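Choline kinase (Streptococcus pneumoniae, PDB 4R78) probably phosphorylates choline at the expense of ATP, as a choline kinase with a protein kinase-like fold, here with AMP bound. Local coordinates at residues A[97-100]-A[105-108]; A[164-169]-A[291-296]; A[229-234]-A[242-247]. One frame throughout, in Å; residues are numbered along the deposited sequence.

Contact 1 (A[97-100]-A[105-108]); sequences YLFD and IKVN
L98 and V107 lie side by side on one face of an antiparallel beta hairpin, both pointing the same way. L98 CB meets V107 CB at 3.9 Å. L98 CG is anti to the backbone N (chi1 -161°), and CD2 then runs past V107 CG2 at 4.2 Å. D100 and I105 follow on this face, with their CB atoms 4.1 Å apart. The carboxylate of D100 leaves the pair: OD1 accepts a hydrogen bond from A103 N in the turn and forms a salt bridge with K28.

F99 and K106 form the non-hydrogen-bonded pair on the other face. F99 CD1 lies 4.0 Å from K106 CB as the two side chains cross. K106 starts extended and bends at chi3 (75°). This carries NZ away from F99 to salt bridges with E216 and D214, the latter part of the AMP pocket.

The backbone holds the register. V107 N donates an almost straight hydrogen bond to L98 O, 2.8 Å. On the other side of the same pair, Y97 N and L98 N both donate to V107 O, at 2.8 and 3.1 Å. This is a classic beta bulge, and the chain turns a corner there. D100 and I105 form a second hydrogen-bonded pair.

Strand 96-100 is an edge strand of the five-stranded sheet, and strand 105-109 lies between it and strand 61-66. Helix 20-30 packs on L98 and I105, while helix 77-87 packs on F99.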
loop_
_atom_site.group_PDB
_atom_site.type_symbol
_atom_site.label_atom_id
_atom_site.label_comp_id
_atom_site.label_asym_id
_atom_site.label_seq_id
_atom_site.Cartn_x
_atom_site.Cartn_y
_atom_site.Cartn_z
ATOM N N TYR A 97 -15.388 -10.472 0.281
ATOM C CA TYR A 97 -16.820 -10.687 0.512
ATOM C C TYR A 97 -17.638 -9.397 0.474
ATOM O O TYR A 97 -18.782 -9.389 0.012
ATOM C CB TYR A 97 -17.049 -11.410 1.838
ATOM C CG TYR A 97 -16.629 -12.854 1.805
ATOM C CD1 TYR A 97 -17.415 -13.807 1.160
ATOM C CD2 TYR A 97 -15.448 -13.273 2.412
ATOM C CE1 TYR A 97 -17.038 -15.141 1.121
ATOM C CE2 TYR A 97 -15.061 -14.613 2.381
ATOM C CZ TYR A 97 -15.863 -15.538 1.728
ATOM O OH TYR A 97 -15.507 -16.869 1.687
ATOM N N LEU A 98 -17.048 -8.315 0.973
ATOM C CA LEU A 98 -17.714 -7.019 1.011
ATOM C C LEU A 98 -16.706 -5.897 0.812
ATOM O O LEU A 98 -15.590 -5.956 1.328
ATOM C CB LEU A 98 -18.449 -6.833 2.345
ATOM C CG LEU A 98 -19.542 -5.767 2.415
ATOM C CD1 LEU A 98 -20.829 -6.273 1.763
ATOM C CD2 LEU A 98 -19.802 -5.373 3.859
ATOM N N PHE A 99 -17.093 -4.886 0.041
ATOM C CA PHE A 99 -16.299 -3.671 -0.079
ATOM C C PHE A 99 -17.267 -2.505 0.068
ATOM O O PHE A 99 -17.962 -2.128 -0.881
ATOM C CB PHE A 99 -15.536 -3.627 -1.409
ATOM C CG PHE A 99 -14.385 -2.647 -1.431
ATOM C CD1 PHE A 99 -13.106 -3.043 -1.049
ATOM C CD2 PHE A 99 -14.576 -1.331 -1.839
ATOM C CE1 PHE A 99 -12.034 -2.142 -1.073
ATOM C CE2 PHE A 99 -13.510 -0.423 -1.876
ATOM C CZ PHE A 99 -12.238 -0.832 -1.495
ATOM N N ASP A 100 -17.321 -1.961 1.280
ATOM C CA ASP A 100 -18.311 -0.952 1.641
ATOM C C ASP A 100 -17.865 0.444 1.223
ATOM O O ASP A 100 -16.885 0.987 1.742
ATOM C CB ASP A 100 -18.593 -1.000 3.146
ATOM C CG ASP A 100 -19.686 -0.035 3.567
ATOM O OD1 ASP A 100 -19.354 0.992 4.192
ATOM O OD2 ASP A 100 -20.874 -0.311 3.284
ATOM N N ILE A 105 -14.747 0.127 4.007
ATOM C CA ILE A 105 -14.467 -1.068 4.801
ATOM C C ILE A 105 -14.430 -2.295 3.896
ATOM O O ILE A 105 -15.377 -2.561 3.150
ATOM C CB ILE A 105 -15.536 -1.288 5.918
ATOM C CG1 ILE A 105 -15.639 -0.070 6.848
ATOM C CG2 ILE A 105 -15.232 -2.550 6.726
ATOM C CD1 ILE A 105 -16.867 -0.077 7.744
ATOM N N LYS A 106 -13.327 -3.033 3.976
ATOM C CA LYS A 106 -13.137 -4.250 3.200
ATOM C C LYS A 106 -13.283 -5.454 4.113
ATOM O O LYS A 106 -12.691 -5.499 5.192
ATOM C CB LYS A 106 -11.749 -4.234 2.550
ATOM C CG LYS A 106 -11.418 -5.474 1.721
ATOM C CD LYS A 106 -10.066 -5.332 1.015
ATOM C CE LYS A 106 -8.890 -5.496 1.973
ATOM N NZ LYS A 106 -7.579 -5.223 1.305
ATOM N N VAL A 107 -14.093 -6.419 3.686
ATOM C CA VAL A 107 -14.276 -7.654 4.441
ATOM C C VAL A 107 -13.844 -8.826 3.569
ATOM O O VAL A 107 -14.444 -9.091 2.526
ATOM C CB VAL A 107 -15.741 -7.846 4.897
ATOM C CG1 VAL A 107 -15.873 -9.097 5.761
ATOM C CG2 VAL A 107 -16.243 -6.620 5.651
ATOM N N ASN A 108 -12.795 -9.516 4.013
ATOM C CA ASN A 108 -12.156 -10.579 3.243
ATOM C C ASN A 108 -12.155 -11.908 3.985
ATOM O O ASN A 108 -12.425 -11.960 5.188
ATOM C CB ASN A 108 -10.706 -10.185 2.915
ATOM C CG ASN A 108 -10.598 -9.239 1.727
ATOM O OD1 ASN A 108 -11.596 -8.827 1.138
ATOM N ND2 ASN A 108 -9.369 -8.886 1.372
#

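Contact 2 (A[164-169]-A[291-296]); sequences IPYANY and NRYQRA
Y293 reaches from helix 288-303 to Y166 and A167 of a loop and to Y169 at the start of helix 169-177. Its first torsion sets the direction: CG stands anti to the backbone N (chi1 -178°), and the ring extends away from the helix toward the loop. CB comes first. It sits over the centre of the Y166 ring, 4.1 Å from the centroid, as a CH-pi contact. CG and CD1 come next, and they face the near part of the Y166 ring; CD1 to Y166 CD2 is 3.6 Å. The two rings form an offset stack with planes at 16° and centroids 4.6 Å apart. The side chains slide past each other in opposite directions. Y166 CB therefore returns the contact, lying over the centre of the Y293 ring, 3.4 Å from its centroid.

Farther out the two edges of the ring meet different partners. CE1 lies in the plane of the Y169 ring, at its edge, 3.8 Å from Y169 CD1. CE2 approaches A167 O. CZ is still under Y166 CB, at 3.5 Å. At the tip, Y293 OH donates a 2.8 Å hydrogen bond to A167 O. The hydroxyl lies 40° out of the carbonyl plane, so the bond does not use a lone pair direction. OH also packs against Y169 CA. The stack and the bond together hold the ring at both root and tip.

Y166 OH is hydrogen-bonded to S272 O and Y169 OH to E157 of helix 149-159. The loop links helix 149-159 to helix 169-177 and packs on helices 288-303 and 257-280. On the latter, Y166 touches V276, and Y169 of helix 169-177 touches L273.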
loop_
_atom_site.group_PDB
_atom_site.type_symbol
_atom_site.label_atom_id
_atom_site.label_comp_id
_atom_site.label_asym_id
_atom_site.label_seq_id
_atom_site.Cartn_x
_atom_site.Cartn_y
_atom_site.Cartn_z
ATOM N N ILE A 164 3.650 22.335 9.161
ATOM C CA ILE A 164 4.409 21.117 8.860
ATOM C C ILE A 164 5.519 20.923 9.903
ATOM O O ILE A 164 6.348 21.820 10.097
ATOM C CB ILE A 164 4.969 21.123 7.406
ATOM C CG1 ILE A 164 3.825 21.104 6.374
ATOM C CG2 ILE A 164 5.927 19.951 7.175
ATOM C CD1 ILE A 164 2.913 19.870 6.430
ATOM N N PRO A 165 5.519 19.765 10.598
ATOM C CA PRO A 165 6.427 19.589 11.737
ATOM C C PRO A 165 7.860 19.221 11.349
ATOM O O PRO A 165 8.745 19.193 12.211
ATOM C CB PRO A 165 5.779 18.441 12.519
ATOM C CG PRO A 165 5.100 17.633 11.473
ATOM C CD PRO A 165 4.600 18.617 10.450
ATOM N N TYR A 166 8.081 18.940 10.068
ATOM C CA TYR A 166 9.385 18.483 9.601
ATOM C C TYR A 166 10.314 19.655 9.323
ATOM O O TYR A 166 9.878 20.717 8.879
ATOM C CB TYR A 166 9.236 17.591 8.364
ATOM C CG TYR A 166 8.402 16.350 8.601
ATOM C CD1 TYR A 166 8.645 15.525 9.698
ATOM C CD2 TYR A 166 7.369 16.004 7.732
ATOM C CE1 TYR A 166 7.888 14.391 9.931
ATOM C CE2 TYR A 166 6.601 14.861 7.954
ATOM C CZ TYR A 166 6.868 14.062 9.059
ATOM O OH TYR A 166 6.125 12.925 9.298
ATOM N N ALA A 167 11.598 19.447 9.593
ATOM C CA ALA A 167 12.609 20.499 9.498
ATOM C C ALA A 167 12.939 20.895 8.060
ATOM O O ALA A 167 13.047 20.040 7.174
ATOM C CB ALA A 167 13.869 20.059 10.214
ATOM N N ASN A 168 13.108 22.199 7.845
ATOM C CA ASN A 168 13.574 22.732 6.562
ATOM C C ASN A 168 12.635 22.376 5.409
ATOM O O ASN A 168 13.082 22.091 4.295
ATOM C CB ASN A 168 15.003 22.236 6.283
ATOM C CG ASN A 168 15.723 23.071 5.245
ATOM O OD1 ASN A 168 15.512 24.280 5.145
ATOM N ND2 ASN A 168 16.594 22.428 4.471
ATOM N N TYR A 169 11.332 22.419 5.678
ATOM C CA TYR A 169 10.351 21.889 4.725
ATOM C C TYR A 169 10.330 22.563 3.348
ATOM O O TYR A 169 10.245 21.876 2.334
ATOM C CB TYR A 169 8.943 21.830 5.333
ATOM C CG TYR A 169 7.955 21.071 4.463
ATOM C CD1 TYR A 169 8.118 19.708 4.216
ATOM C CD2 TYR A 169 6.873 21.723 3.872
ATOM C CE1 TYR A 169 7.219 19.007 3.414
ATOM C CE2 TYR A 169 5.965 21.029 3.066
ATOM C CZ TYR A 169 6.151 19.672 2.842
ATOM O OH TYR A 169 5.268 18.972 2.049
ATOM N N ASN A 291 11.658 9.872 10.645
ATOM C CA ASN A 291 12.722 9.065 10.060
ATOM C C ASN A 291 12.586 8.862 8.554
ATOM O O ASN A 291 13.584 8.880 7.828
ATOM C CB ASN A 291 12.841 7.724 10.793
ATOM C CG ASN A 291 13.303 7.886 12.234
ATOM O OD1 ASN A 291 13.891 8.906 12.605
ATOM N ND2 ASN A 291 13.040 6.875 13.056
ATOM N N ARG A 292 11.357 8.674 8.077
ATOM C CA ARG A 292 11.142 8.578 6.635
ATOM C C ARG A 292 11.501 9.895 5.952
ATOM O O ARG A 292 12.144 9.903 4.906
ATOM C CB ARG A 292 9.708 8.163 6.301
ATOM C CG ARG A 292 9.392 6.715 6.658
ATOM C CD ARG A 292 8.241 6.160 5.852
ATOM N NE ARG A 292 8.654 5.920 4.470
ATOM C CZ ARG A 292 8.122 5.009 3.659
ATOM N NH1 ARG A 292 8.594 4.882 2.426
ATOM N NH2 ARG A 292 7.127 4.229 4.062
ATOM N N TYR A 293 11.100 11.006 6.563
ATOM C CA TYR A 293 11.414 12.324 6.033
ATOM C C TYR A 293 12.922 12.552 5.935
ATOM O O TYR A 293 13.414 13.027 4.914
ATOM C CB TYR A 293 10.753 13.394 6.896
ATOM C CG TYR A 293 10.964 14.812 6.428
ATOM C CD1 TYR A 293 10.133 15.377 5.462
ATOM C CD2 TYR A 293 11.976 15.602 6.977
ATOM C CE1 TYR A 293 10.315 16.690 5.035
ATOM C CE2 TYR A 293 12.166 16.915 6.566
ATOM C CZ TYR A 293 11.331 17.452 5.597
ATOM O OH TYR A 293 11.499 18.752 5.190
ATOM N N GLN A 294 13.650 12.194 6.991
ATOM C CA GLN A 294 15.109 12.303 6.993
ATOM C C GLN A 294 15.740 11.443 5.890
ATOM O O GLN A 294 16.746 11.832 5.286
ATOM C CB GLN A 294 15.679 11.966 8.378
ATOM C CG GLN A 294 17.216 12.006 8.487
ATOM C CD GLN A 294 17.846 13.273 7.897
ATOM O OE1 GLN A 294 17.304 14.374 8.014
ATOM N NE2 GLN A 294 18.995 13.112 7.259
ATOM N N ARG A 295 15.143 10.289 5.613
ATOM C CA ARG A 295 15.623 9.431 4.537
ATOM C C ARG A 295 15.383 10.056 3.154
ATOM O O ARG A 295 16.179 9.846 2.234
ATOM C CB ARG A 295 15.023 8.026 4.641
ATOM C CG ARG A 295 15.740 6.969 3.800
ATOM C CD ARG A 295 15.304 5.559 4.183
ATOM N NE ARG A 295 13.859 5.376 4.038
ATOM C CZ ARG A 295 13.170 4.332 4.493
ATOM N NH1 ARG A 295 13.780 3.343 5.134
ATOM N NH2 ARG A 295 11.858 4.277 4.303
ATOM N N ALA A 296 14.299 10.825 3.017
ATOM C CA ALA A 296 14.071 11.621 1.805
ATOM C C ALA A 296 15.186 12.661 1.652
ATOM O O ALA A 296 15.725 12.857 0.560
ATOM C CB ALA A 296 12.700 12.294 1.845
#

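Contact 3 (A[229-234]-A[242-247]); sequences ALFLES and ETFLSH
L230 and F244 cross at about a right angle between two nearly antiparallel helix segments. L230 points toward the other helix and sets its CD2 methyl over one face of the F244 ring. The methyl is 3.7 Å from the ring centroid and 20° off the ring normal, a CH-pi contact. It is offset toward the rim, and its nearest ring atom is F244 CZ, at 3.5 Å from L230 CD2.

F231 comes in differently. Its CB leaves the helix at an angle to the contact, but the ring swings across to the partner. CG is anti to the carbonyl carbon (chi1 -66°), and the far edge of the ring leads. Two residues of the next helix meet this edge near the ring plane. F231 CE1 touches F244 CD2 at 3.7 Å. F231 CZ touches L245 CD2, also at 3.7 Å. The edge thus fits between F244 and L245. The planes of the two phenylalanine rings stand at 86°, with centroids 5.9 Å apart, but the approach is oblique. L245 crosses F231 obliquely as well, with CG and CD2 doing the touching.

All four side chains are buried, and the contacts between them are wholly apolar. The helix axes are 11.8 Å apart at their closest. The large side chains span this wide gap, and the backbones do not meet. Helix 126-137 covers F244, with F126 edge-to-face to its ring and I129, A130 and L133 against it. F236 meets the ring of F231, and L245 reaches I260 on helix 257-280.

This is a helical hairpin, two sequential, nearly antiparallel helices in the hydrophobic core of the mostly helical lobe of this protein kinase-like fold.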
loop_
_atom_site.group_PDB
_atom_site.type_symbol
_atom_site.label_atom_id
_atom_site.label_comp_id
_atom_site.label_asym_id
_atom_site.label_seq_id
_atom_site.Cartn_x
_atom_site.Cartn_y
_atom_site.Cartn_z
ATOM N N ALA A 229 9.188 0.771 -3.892
ATOM C CA ALA A 229 8.488 0.459 -2.648
ATOM C C ALA A 229 8.930 -0.872 -2.056
ATOM O O ALA A 229 9.231 -0.947 -0.864
ATOM C CB ALA A 229 6.976 0.488 -2.853
ATOM N N LEU A 230 8.966 -1.916 -2.881
ATOM C CA LEU A 230 9.438 -3.223 -2.424
ATOM C C LEU A 230 10.829 -3.100 -1.796
ATOM O O LEU A 230 11.061 -3.558 -0.672
ATOM C CB LEU A 230 9.469 -4.223 -3.582
ATOM C CG LEU A 230 9.861 -5.656 -3.215
ATOM C CD1 LEU A 230 8.717 -6.384 -2.523
ATOM C CD2 LEU A 230 10.301 -6.406 -4.455
ATOM N N PHE A 231 11.732 -2.442 -2.516
ATOM C CA PHE A 231 13.122 -2.301 -2.095
ATOM C C PHE A 231 13.235 -1.467 -0.821
ATOM O O PHE A 231 13.917 -1.861 0.128
ATOM C CB PHE A 231 13.959 -1.653 -3.205
ATOM C CG PHE A 231 14.116 -2.492 -4.448
ATOM C CD1 PHE A 231 13.656 -3.803 -4.509
ATOM C CD2 PHE A 231 14.769 -1.962 -5.558
ATOM C CE1 PHE A 231 13.825 -4.572 -5.661
ATOM C CE2 PHE A 231 14.950 -2.717 -6.709
ATOM C CZ PHE A 231 14.479 -4.021 -6.766
ATOM N N LEU A 232 12.549 -0.324 -0.793
ATOM C CA LEU A 232 12.653 0.606 0.330
ATOM C C LEU A 232 12.007 0.064 1.602
ATOM O O LEU A 232 12.587 0.157 2.688
ATOM C CB LEU A 232 12.051 1.970 -0.033
ATOM C CG LEU A 232 12.296 3.143 0.921
ATOM C CD1 LEU A 232 13.784 3.423 1.067
ATOM C CD2 LEU A 232 11.561 4.386 0.441
ATOM N N GLU A 233 10.812 -0.504 1.460
ATOM C CA GLU A 233 10.056 -0.977 2.618
ATOM C C GLU A 233 10.681 -2.196 3.296
ATOM O O GLU A 233 10.451 -2.426 4.483
ATOM C CB GLU A 233 8.586 -1.249 2.260
ATOM C CG GLU A 233 7.811 -0.020 1.750
ATOM C CD GLU A 233 7.406 0.969 2.841
ATOM O OE1 GLU A 233 7.840 0.839 4.007
ATOM O OE2 GLU A 233 6.633 1.895 2.519
ATOM N N SER A 234 11.470 -2.969 2.551
ATOM C CA SER A 234 12.175 -4.121 3.124
ATOM C C SER A 234 13.675 -3.882 3.291
ATOM O O SER A 234 14.419 -4.808 3.633
ATOM C CB SER A 234 11.934 -5.380 2.290
ATOM O OG SER A 234 10.614 -5.864 2.460
ATOM N N GLU A 242 19.893 -5.811 -7.023
ATOM C CA GLU A 242 20.417 -6.305 -8.298
ATOM C C GLU A 242 19.893 -7.695 -8.645
ATOM O O GLU A 242 19.506 -7.953 -9.791
ATOM C CB GLU A 242 21.949 -6.273 -8.302
ATOM C CG GLU A 242 22.521 -4.864 -8.351
ATOM C CD GLU A 242 21.950 -4.036 -9.494
ATOM O OE1 GLU A 242 22.299 -4.312 -10.664
ATOM O OE2 GLU A 242 21.153 -3.109 -9.219
ATOM N N THR A 243 19.861 -8.581 -7.651
ATOM C CA THR A 243 19.364 -9.936 -7.849
ATOM C C THR A 243 17.873 -9.917 -8.182
ATOM O O THR A 243 17.440 -10.595 -9.111
ATOM C CB THR A 243 19.658 -10.836 -6.621
ATOM O OG1 THR A 243 21.073 -10.877 -6.398
ATOM C CG2 THR A 243 19.148 -12.254 -6.835
ATOM N N PHE A 244 17.094 -9.129 -7.442
ATOM C CA PHE A 244 15.670 -9.041 -7.723
ATOM C C PHE A 244 15.400 -8.486 -9.119
ATOM O O PHE A 244 14.561 -9.017 -9.844
ATOM C CB PHE A 244 14.915 -8.221 -6.675
ATOM C CG PHE A 244 13.423 -8.352 -6.792
ATOM C CD1 PHE A 244 12.742 -9.334 -6.071
ATOM C CD2 PHE A 244 12.698 -7.531 -7.658
ATOM C CE1 PHE A 244 11.363 -9.482 -6.199
ATOM C CE2 PHE A 244 11.315 -7.675 -7.790
ATOM C CZ PHE A 244 10.652 -8.645 -7.062
ATOM N N LEU A 245 16.108 -7.423 -9.485
ATOM C CA LEU A 245 15.943 -6.820 -10.805
ATOM C C LEU A 245 16.283 -7.805 -11.919
ATOM O O LEU A 245 15.596 -7.850 -12.938
ATOM C CB LEU A 245 16.761 -5.534 -10.935
ATOM C CG LEU A 245 16.322 -4.357 -10.054
ATOM C CD1 LEU A 245 17.317 -3.211 -10.126
ATOM C CD2 LEU A 245 14.921 -3.882 -10.419
ATOM N N SER A 246 17.327 -8.609 -11.717
ATOM C CA SER A 246 17.685 -9.632 -12.697
ATOM C C SER A 246 16.538 -10.617 -12.943
ATOM O O SER A 246 16.254 -10.966 -14.091
ATOM C CB SER A 246 18.951 -10.374 -12.277
ATOM O OG SER A 246 19.346 -11.280 -13.288
ATOM N N HIS A 247 15.883 -11.044 -11.862
ATOM C CA HIS A 247 14.715 -11.924 -11.930
ATOM C C HIS A 247 13.503 -11.234 -12.581
ATOM O O HIS A 247 12.791 -11.835 -13.384
ATOM C CB HIS A 247 14.316 -12.373 -10.519
ATOM C CG HIS A 247 15.205 -13.422 -9.925
ATOM N ND1 HIS A 247 14.742 -14.673 -9.576
ATOM C CD2 HIS A 247 16.517 -13.403 -9.593
ATOM C CE1 HIS A 247 15.732 -15.382 -9.066
ATOM N NE2 HIS A 247 16.822 -14.636 -9.068
#

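From the N terminus, contact 1 closes first. It shuts a short hairpin turn in the five-stranded sheet, beside the AMP pocket. The chain then enters the helical part. Contact 2 opens at 164-169 and closes only at 291-296, a loop of 121 residues between its segments. Contact 3 opens and closes within that span and joins helices 223-233 and 238-248. No pair of contacts crosses. Contacts 2 and 3 touch: R292 NH2 makes a salt bridge with E233 OE2, and R292 and R295 pack on L232. Contact 1 lies across the chain's centre from both, its nearest atoms about 18 Å from contact 2 and about 16 Å from contact 3.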